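Local coordinates for proto-oncogene tyrosine-protein kinase receptor Ret (Danio rerio, PDB 7AMK) that probably recognises GDNF-family ligands bound to their GFR alpha co-receptors through extracellular cadherin-like domains and signals as a receptor tyrosine kinase, at residues V261-D265 with Q276-V280; T258-Y262 with V351-F355. The protein carries 4 engineered substitutions. One frame throughout, in Å; residues are numbered along the deposited sequence.

Strand 255-263 supplies one side of both contacts, which share V261 and Y262 and have centres 12 Å apart. Each contact crosses from its sheet to the opposing mixed sheet of the third cadherin-like domain: contact 1 reaches strand 279-283 and the loop before it, contact 2 reaches strand 350-359. V261 joins the two, its CG1 being used in contact 1 and its CG2 in contact 2, while its side chain lies about 9 Å from a bound calcium. Past V261 the character changes. Contact 2 is apolar core, whereas contact 1 passes from a leucine-valine touch to a calcium site, with a second calcium ion 6.7 Å beyond the first.

Contact 1. Residues V261-D265 with Q276-V280; sequences VYDRD and QNKLV. With CA (calcium ion), chain N; CA (calcium ion), chain M.
In the cadherin-type calcium site at the end of strand 255-263, D263 and D265 meet N277 around one calcium ion, the two aspartates forming the DxD pattern familiar from cadherins. D263 chelates it with both carboxylate oxygens, OD1 at 2.6 Å and OD2 at 2.4 Å. D265 OD2 binds the same ion at 2.4 Å, and N277 OD1 comes from the other segment to within 2.3 Å of it. The carboxylate of D263 and the amide of N277 approach from opposite directions and both point oxygens at the metal, with their planes 87° apart. The first torsion of D263, with CG anti to the backbone N (chi1 -166°), carries its carboxylate out toward the calcium ion and N277. D263 OD1 does double duty, accepting the D265 backbone N-H at 3.0 Å through its anti lone pair, an Asx turn that ties the loop to the metal ligand. N277 ND2 is hydrogen-bonded to T267, which probably helps to fix the amide with its oxygen toward calcium; D230, N232 and D341 complete the site. Deeper in the domain, V261 CG1 touches L279 CD1 at 4.1 Å. D265 OD1 binds the second calcium at 2.4 Å, where E196 and D231 are among its companions. The D265 carboxylate therefore bridges two cations, and the gathered oxygens probably depend on bound calcium to offset their mutual repulsion and keep this loop end ordered.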
ATOM      1  N   VAL A 261      -5.799 -15.697 -10.139  1.00 21.88           N
ATOM      2  CA  VAL A 261      -6.532 -16.681 -10.920  1.00 21.66           C
ATOM      3  C   VAL A 261      -6.476 -16.235 -12.369  1.00 20.83           C
ATOM      4  O   VAL A 261      -6.618 -15.044 -12.657  1.00 26.69           O
ATOM      5  CB  VAL A 261      -7.990 -16.832 -10.421  1.00 21.18           C
ATOM      6  CG1 VAL A 261      -8.860 -17.529 -11.465  1.00 19.62           C
ATOM      7  CG2 VAL A 261      -7.998 -17.563  -9.069  1.00 20.60           C
ATOM      8  N   TYR A 262      -6.253 -17.177 -13.271  1.00 19.58           N
ATOM      9  CA  TYR A 262      -6.062 -16.875 -14.676  1.00 19.25           C
ATOM     10  C   TYR A 262      -7.165 -17.501 -15.513  1.00 19.90           C
ATOM     11  O   TYR A 262      -7.685 -18.574 -15.189  1.00 19.95           O
ATOM     12  CB  TYR A 262      -4.695 -17.365 -15.177  1.00 21.41           C
ATOM     13  CG  TYR A 262      -3.553 -16.843 -14.333  1.00 27.85           C
ATOM     14  CD1 TYR A 262      -3.149 -17.512 -13.175  1.00 30.72           C
ATOM     15  CD2 TYR A 262      -2.891 -15.668 -14.674  1.00 23.56           C
ATOM     16  CE1 TYR A 262      -2.103 -17.021 -12.392  1.00 34.18           C
ATOM     17  CE2 TYR A 262      -1.866 -15.176 -13.908  1.00 26.88           C
ATOM     18  CZ  TYR A 262      -1.464 -15.844 -12.770  1.00 31.82           C
ATOM     19  OH  TYR A 262      -0.421 -15.320 -12.022  1.00 35.29           O
ATOM     20  N   ASP A 263      -7.521 -16.810 -16.594  1.00 19.36           N
ATOM     21  CA  ASP A 263      -8.555 -17.297 -17.503  1.00 18.30           C
ATOM     22  C   ASP A 263      -8.152 -16.887 -18.913  1.00 19.22           C
ATOM     23  O   ASP A 263      -7.937 -15.699 -19.175  1.00 20.63           O
ATOM     24  CB  ASP A 263      -9.930 -16.723 -17.118  1.00 17.90           C
ATOM     25  CG  ASP A 263     -11.088 -17.437 -17.798  1.00 18.24           C
ATOM     26  OD1 ASP A 263     -11.033 -17.662 -19.015  1.00 22.49           O
ATOM     27  OD2 ASP A 263     -12.067 -17.770 -17.109  1.00 18.88           O
ATOM     28  N   ARG A 264      -8.025 -17.863 -19.815  1.00 20.17           N
ATOM     29  CA  ARG A 264      -7.558 -17.551 -21.162  1.00 20.65           C
ATOM     30  C   ARG A 264      -8.565 -16.749 -21.972  1.00 21.12           C
ATOM     31  O   ARG A 264      -8.178 -16.126 -22.972  1.00 24.02           O
ATOM     32  CB  ARG A 264      -7.193 -18.836 -21.899  1.00 19.67           C
ATOM     33  CG  ARG A 264      -6.033 -19.546 -21.232  1.00 21.78           C
ATOM     34  CD  ARG A 264      -5.514 -20.725 -22.043  1.00 37.46           C
ATOM     35  NE  ARG A 264      -4.385 -21.348 -21.352  1.00 46.16           N
ATOM     36  CZ  ARG A 264      -3.121 -20.945 -21.438  1.00 39.20           C
ATOM     37  NH1 ARG A 264      -2.767 -19.932 -22.215  1.00 32.00           N
ATOM     38  NH2 ARG A 264      -2.190 -21.577 -20.724  1.00 54.08           N
ATOM     39  N   ASP A 265      -9.832 -16.744 -21.570  1.00 17.81           N
ATOM     40  CA  ASP A 265     -10.847 -15.942 -22.236  1.00 17.53           C
ATOM     41  C   ASP A 265     -10.677 -14.454 -21.909  1.00 18.54           C
ATOM     42  O   ASP A 265     -10.153 -14.073 -20.859  1.00 19.40           O
ATOM     43  CB  ASP A 265     -12.246 -16.399 -21.825  1.00 17.81           C
ATOM     44  CG  ASP A 265     -12.506 -17.848 -22.166  1.00 20.91           C
ATOM     45  OD1 ASP A 265     -12.111 -18.274 -23.271  1.00 21.32           O
ATOM     46  OD2 ASP A 265     -13.087 -18.579 -21.329  1.00 21.30           O
ATOM     47  N   GLN A 276     -20.677 -12.350 -19.654  1.00 32.53           N
ATOM     48  CA  GLN A 276     -19.752 -13.286 -20.284  1.00 30.81           C
ATOM     49  C   GLN A 276     -18.429 -13.335 -19.537  1.00 26.09           C
ATOM     50  O   GLN A 276     -17.745 -12.320 -19.383  1.00 23.21           O
ATOM     51  CB  GLN A 276     -19.500 -12.887 -21.742  1.00 33.06           C
ATOM     52  CG  GLN A 276     -18.189 -13.453 -22.313  1.00 37.28           C
ATOM     53  CD  GLN A 276     -18.083 -13.372 -23.838  1.00 35.80           C
ATOM     54  OE1 GLN A 276     -19.045 -13.029 -24.537  1.00 40.80           O
ATOM     55  NE2 GLN A 276     -16.908 -13.722 -24.358  1.00 36.80           N
ATOM     56  N   ASN A 277     -18.059 -14.525 -19.082  1.00 20.83           N
ATOM     57  CA  ASN A 277     -16.750 -14.746 -18.484  1.00 19.79           C
ATOM     58  C   ASN A 277     -16.602 -14.062 -17.145  1.00 19.77           C
ATOM     59  O   ASN A 277     -15.492 -13.936 -16.643  1.00 19.18           O
ATOM     60  CB  ASN A 277     -15.611 -14.290 -19.393  1.00 18.79           C
ATOM     61  CG  ASN A 277     -14.388 -15.121 -19.199  1.00 18.23           C
ATOM     62  OD1 ASN A 277     -14.487 -16.327 -19.070  1.00 18.67           O
ATOM     63  ND2 ASN A 277     -13.226 -14.488 -19.141  1.00 18.70           N
ATOM     64  N   LYS A 278     -17.696 -13.602 -16.567  1.00 21.91           N
ATOM     65  CA  LYS A 278     -17.654 -13.037 -15.233  1.00 24.51           C
ATOM     66  C   LYS A 278     -17.396 -14.145 -14.220  1.00 25.19           C
ATOM     67  O   LYS A 278     -18.069 -15.183 -14.231  1.00 22.08           O
ATOM     68  CB  LYS A 278     -18.972 -12.326 -14.942  1.00 23.23           C
ATOM     69  CG  LYS A 278     -19.040 -11.631 -13.598  1.00 34.42           C
ATOM     70  CD  LYS A 278     -20.436 -11.025 -13.425  1.00 37.13           C
ATOM     71  CE  LYS A 278     -20.671 -10.515 -12.014  1.00 37.85           C
ATOM     72  NZ  LYS A 278     -22.087 -10.044 -11.839  1.00 54.99           N
ATOM     73  N   LEU A 279     -16.426 -13.924 -13.335  1.00 22.77           N
ATOM     74  CA  LEU A 279     -16.218 -14.795 -12.180  1.00 29.94           C
ATOM     75  C   LEU A 279     -16.876 -14.168 -10.950  1.00 24.33           C
ATOM     76  O   LEU A 279     -16.557 -13.035 -10.588  1.00 25.25           O
ATOM     77  CB  LEU A 279     -14.728 -15.027 -11.903  1.00 28.65           C
ATOM     78  CG  LEU A 279     -13.836 -15.534 -13.035  1.00 28.81           C
ATOM     79  CD1 LEU A 279     -12.387 -15.737 -12.524  1.00 20.07           C
ATOM     80  CD2 LEU A 279     -14.431 -16.806 -13.572  1.00 22.93           C
ATOM     81  N   VAL A 280     -17.762 -14.914 -10.302  1.00 27.91           N
ATOM     82  CA  VAL A 280     -18.400 -14.511  -9.052  1.00 32.95           C
ATOM     83  C   VAL A 280     -17.834 -15.377  -7.935  1.00 30.37           C
ATOM     84  O   VAL A 280     -17.732 -16.600  -8.086  1.00 33.18           O
ATOM     85  CB  VAL A 280     -19.933 -14.647  -9.118  1.00 32.92           C
ATOM     86  CG1 VAL A 280     -20.487 -13.973 -10.362  1.00 30.01           C
ATOM     87  CG2 VAL A 280     -20.341 -16.111  -9.068  1.00 34.40           C
TER
HETATM   88 CA    CA N 603     -13.488 -18.366 -18.978  1.00 13.21          CA
HETATM   89 CA    CA M 602     -12.588 -18.208 -25.605  1.00 17.96          CA

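Contact 2. Residues T258-Y262 with V351-F355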
ATOM      1  N   THR A 258      -2.669 -12.182  -1.353  1.00 32.84           N
ATOM      2  CA  THR A 258      -3.101 -12.022  -2.731  1.00 39.41           C
ATOM      3  C   THR A 258      -3.002 -13.354  -3.449  1.00 38.45           C
ATOM      4  O   THR A 258      -1.935 -13.975  -3.460  1.00 36.53           O
ATOM      5  CB  THR A 258      -2.265 -10.963  -3.454  1.00 42.89           C
ATOM      6  OG1 THR A 258      -2.321  -9.735  -2.708  1.00 49.00           O
ATOM      7  CG2 THR A 258      -2.802 -10.736  -4.867  1.00 35.23           C
ATOM      8  N   LEU A 259      -4.115 -13.786  -4.039  1.00 32.58           N
ATOM      9  CA  LEU A 259      -4.151 -14.968  -4.888  1.00 36.00           C
ATOM     10  C   LEU A 259      -4.561 -14.570  -6.304  1.00 28.04           C
ATOM     11  O   LEU A 259      -5.485 -13.768  -6.502  1.00 24.98           O
ATOM     12  CB  LEU A 259      -5.103 -16.031  -4.325  1.00 28.98           C
ATOM     13  CG  LEU A 259      -4.628 -16.843  -3.116  1.00 39.90           C
ATOM     14  CD1 LEU A 259      -5.724 -17.771  -2.605  1.00 33.11           C
ATOM     15  CD2 LEU A 259      -3.377 -17.647  -3.449  1.00 39.15           C
ATOM     16  N   PHE A 260      -3.862 -15.137  -7.280  1.00 25.44           N
ATOM     17  CA  PHE A 260      -4.056 -14.844  -8.692  1.00 29.05           C
ATOM     18  C   PHE A 260      -4.769 -16.008  -9.355  1.00 29.44           C
ATOM     19  O   PHE A 260      -4.388 -17.166  -9.158  1.00 26.46           O
ATOM     20  CB  PHE A 260      -2.716 -14.590  -9.392  1.00 32.37           C
ATOM     21  CG  PHE A 260      -2.037 -13.326  -8.945  1.00 33.62           C
ATOM     22  CD1 PHE A 260      -2.398 -12.107  -9.491  1.00 34.57           C
ATOM     23  CD2 PHE A 260      -1.074 -13.358  -7.960  1.00 27.75           C
ATOM     24  CE1 PHE A 260      -1.784 -10.935  -9.072  1.00 43.75           C
ATOM     25  CE2 PHE A 260      -0.460 -12.196  -7.533  1.00 37.97           C
ATOM     26  CZ  PHE A 260      -0.815 -10.980  -8.093  1.00 34.94           C
ATOM     27  N   VAL A 261      -5.799 -15.697 -10.139  1.00 21.88           N
ATOM     28  CA  VAL A 261      -6.532 -16.681 -10.920  1.00 21.66           C
ATOM     29  C   VAL A 261      -6.476 -16.235 -12.369  1.00 20.83           C
ATOM     30  O   VAL A 261      -6.618 -15.044 -12.657  1.00 26.69           O
ATOM     31  CB  VAL A 261      -7.990 -16.832 -10.421  1.00 21.18           C
ATOM     32  CG1 VAL A 261      -8.860 -17.529 -11.465  1.00 19.62           C
ATOM     33  CG2 VAL A 261      -7.998 -17.563  -9.069  1.00 20.60           C
ATOM     34  N   TYR A 262      -6.253 -17.177 -13.271  1.00 19.58           N
ATOM     35  CA  TYR A 262      -6.062 -16.875 -14.676  1.00 19.25           C
ATOM     36  C   TYR A 262      -7.165 -17.501 -15.513  1.00 19.90           C
ATOM     37  O   TYR A 262      -7.685 -18.574 -15.189  1.00 19.95           O
ATOM     38  CB  TYR A 262      -4.695 -17.365 -15.177  1.00 21.41           C
ATOM     39  CG  TYR A 262      -3.553 -16.843 -14.333  1.00 27.85           C
ATOM     40  CD1 TYR A 262      -3.149 -17.512 -13.175  1.00 30.72           C
ATOM     41  CD2 TYR A 262      -2.891 -15.668 -14.674  1.00 23.56           C
ATOM     42  CE1 TYR A 262      -2.103 -17.021 -12.392  1.00 34.18           C
ATOM     43  CE2 TYR A 262      -1.866 -15.176 -13.908  1.00 26.88           C
ATOM     44  CZ  TYR A 262      -1.464 -15.844 -12.770  1.00 31.82           C
ATOM     45  OH  TYR A 262      -0.421 -15.320 -12.022  1.00 35.29           O
ATOM     46  N   VAL A 351     -12.963 -22.640  -9.249  1.00 28.17           N
ATOM     47  CA  VAL A 351     -11.749 -22.873  -8.471  1.00 26.80           C
ATOM     48  C   VAL A 351     -12.015 -22.493  -7.019  1.00 33.36           C
ATOM     49  O   VAL A 351     -12.608 -21.444  -6.727  1.00 27.07           O
ATOM     50  CB  VAL A 351     -10.530 -22.079  -9.000  1.00 27.24           C
ATOM     51  CG1 VAL A 351     -10.240 -22.419 -10.433  1.00 28.25           C
ATOM     52  CG2 VAL A 351     -10.771 -20.580  -8.873  1.00 35.10           C
ATOM     53  N   LEU A 352     -11.564 -23.348  -6.111  1.00 28.82           N
ATOM     54  CA  LEU A 352     -11.671 -23.117  -4.681  1.00 39.53           C
ATOM     55  C   LEU A 352     -10.364 -22.497  -4.182  1.00 33.69           C
ATOM     56  O   LEU A 352      -9.294 -23.088  -4.343  1.00 38.00           O
ATOM     57  CB  LEU A 352     -11.977 -24.434  -3.965  1.00 34.97           C
ATOM     58  CG  LEU A 352     -12.265 -24.358  -2.467  1.00 37.04           C
ATOM     59  CD1 LEU A 352     -13.393 -23.393  -2.183  1.00 34.87           C
ATOM     60  CD2 LEU A 352     -12.602 -25.739  -1.920  1.00 40.89           C
ATOM     61  N   LEU A 353     -10.448 -21.309  -3.593  1.00 32.36           N
ATOM     62  CA  LEU A 353      -9.281 -20.646  -3.026  1.00 34.32           C
ATOM     63  C   LEU A 353      -9.311 -20.735  -1.506  1.00 36.95           C
ATOM     64  O   LEU A 353     -10.382 -20.775  -0.897  1.00 41.40           O
ATOM     65  CB  LEU A 353      -9.212 -19.182  -3.442  1.00 32.48           C
ATOM     66  CG  LEU A 353      -9.085 -18.914  -4.938  1.00 32.87           C
ATOM     67  CD1 LEU A 353      -9.114 -17.409  -5.191  1.00 22.32           C
ATOM     68  CD2 LEU A 353      -7.810 -19.558  -5.439  1.00 28.31           C
ATOM     69  N   HIS A 354      -8.121 -20.739  -0.901  1.00 30.68           N
ATOM     70  CA  HIS A 354      -7.957 -20.935   0.534  1.00 41.49           C
ATOM     71  C   HIS A 354      -7.063 -19.851   1.105  1.00 42.69           C
ATOM     72  O   HIS A 354      -5.944 -19.641   0.623  1.00 39.50           O
ATOM     73  CB  HIS A 354      -7.347 -22.307   0.858  1.00 42.58           C
ATOM     74  CG  HIS A 354      -8.122 -23.457   0.304  1.00 39.47           C
ATOM     75  ND1 HIS A 354      -7.714 -24.161  -0.809  1.00 46.47           N
ATOM     76  CD2 HIS A 354      -9.284 -24.022   0.703  1.00 41.98           C
ATOM     77  CE1 HIS A 354      -8.590 -25.116  -1.068  1.00 42.98           C
ATOM     78  NE2 HIS A 354      -9.552 -25.052  -0.168  1.00 48.59           N
ATOM     79  N   PHE A 355      -7.550 -19.187   2.147  1.00 44.86           N
ATOM     80  CA  PHE A 355      -6.745 -18.264   2.931  1.00 38.44           C
ATOM     81  C   PHE A 355      -6.550 -18.904   4.299  1.00 42.30           C
ATOM     82  O   PHE A 355      -7.522 -19.138   5.026  1.00 36.72           O
ATOM     83  CB  PHE A 355      -7.402 -16.886   3.016  1.00 40.53           C
ATOM     84  CG  PHE A 355      -7.373 -16.119   1.706  1.00 41.69           C
ATOM     85  CD1 PHE A 355      -6.251 -15.390   1.341  1.00 38.07           C
ATOM     86  CD2 PHE A 355      -8.469 -16.130   0.842  1.00 43.97           C
ATOM     87  CE1 PHE A 355      -6.215 -14.684   0.135  1.00 46.35           C
ATOM     88  CE2 PHE A 355      -8.439 -15.427  -0.358  1.00 44.53           C
ATOM     89  CZ  PHE A 355      -7.303 -14.703  -0.713  1.00 37.49           C
TER
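L259 reaches across the sandwich to L353 and F355, and its side chain can be traced atom by atom. From CB, which leaves strand 258-262 in the direction of 351-355, the chain leads to CG, 4.2 Å from F355 CZ. CD1 then continues anti to CA (chi2 175°), an extended course that sets this methyl against the opposite strand. There L259 CD1 meets the CD2 methyl of L353 at 3.9 Å, the two leucines reaching toward each other tip to tip, and it also touches L353 CB. The backbone oxygen H354 O lies 3.7 Å from L259 CD1. The same methyl rests over one face of the F355 ring: it is 4.2 Å from the centroid and 21° off the ring normal, displaced toward the rim near CZ, which supports a CH-pi contact. Two residues along, V261 CG2 touches L353 CD1 at 4.0 Å and meets V351 CG2 at 4.1 Å, the two valines tip to tip. Y317 of strand 312-321 touches both V261 and L353, extending the apolar layer, whereas H354, whose CB turns away from this interface, gives its ND1 to a hydrogen bond with D240. The strand segments approach to 9.0 Å between axes and run at 167°, a spacing filled by side chains rather than by backbone pairing. Face-to-face packing of two beta sheets through aliphatic and aromatic side chains that meet between them is the core of the cadherin-like beta sandwich.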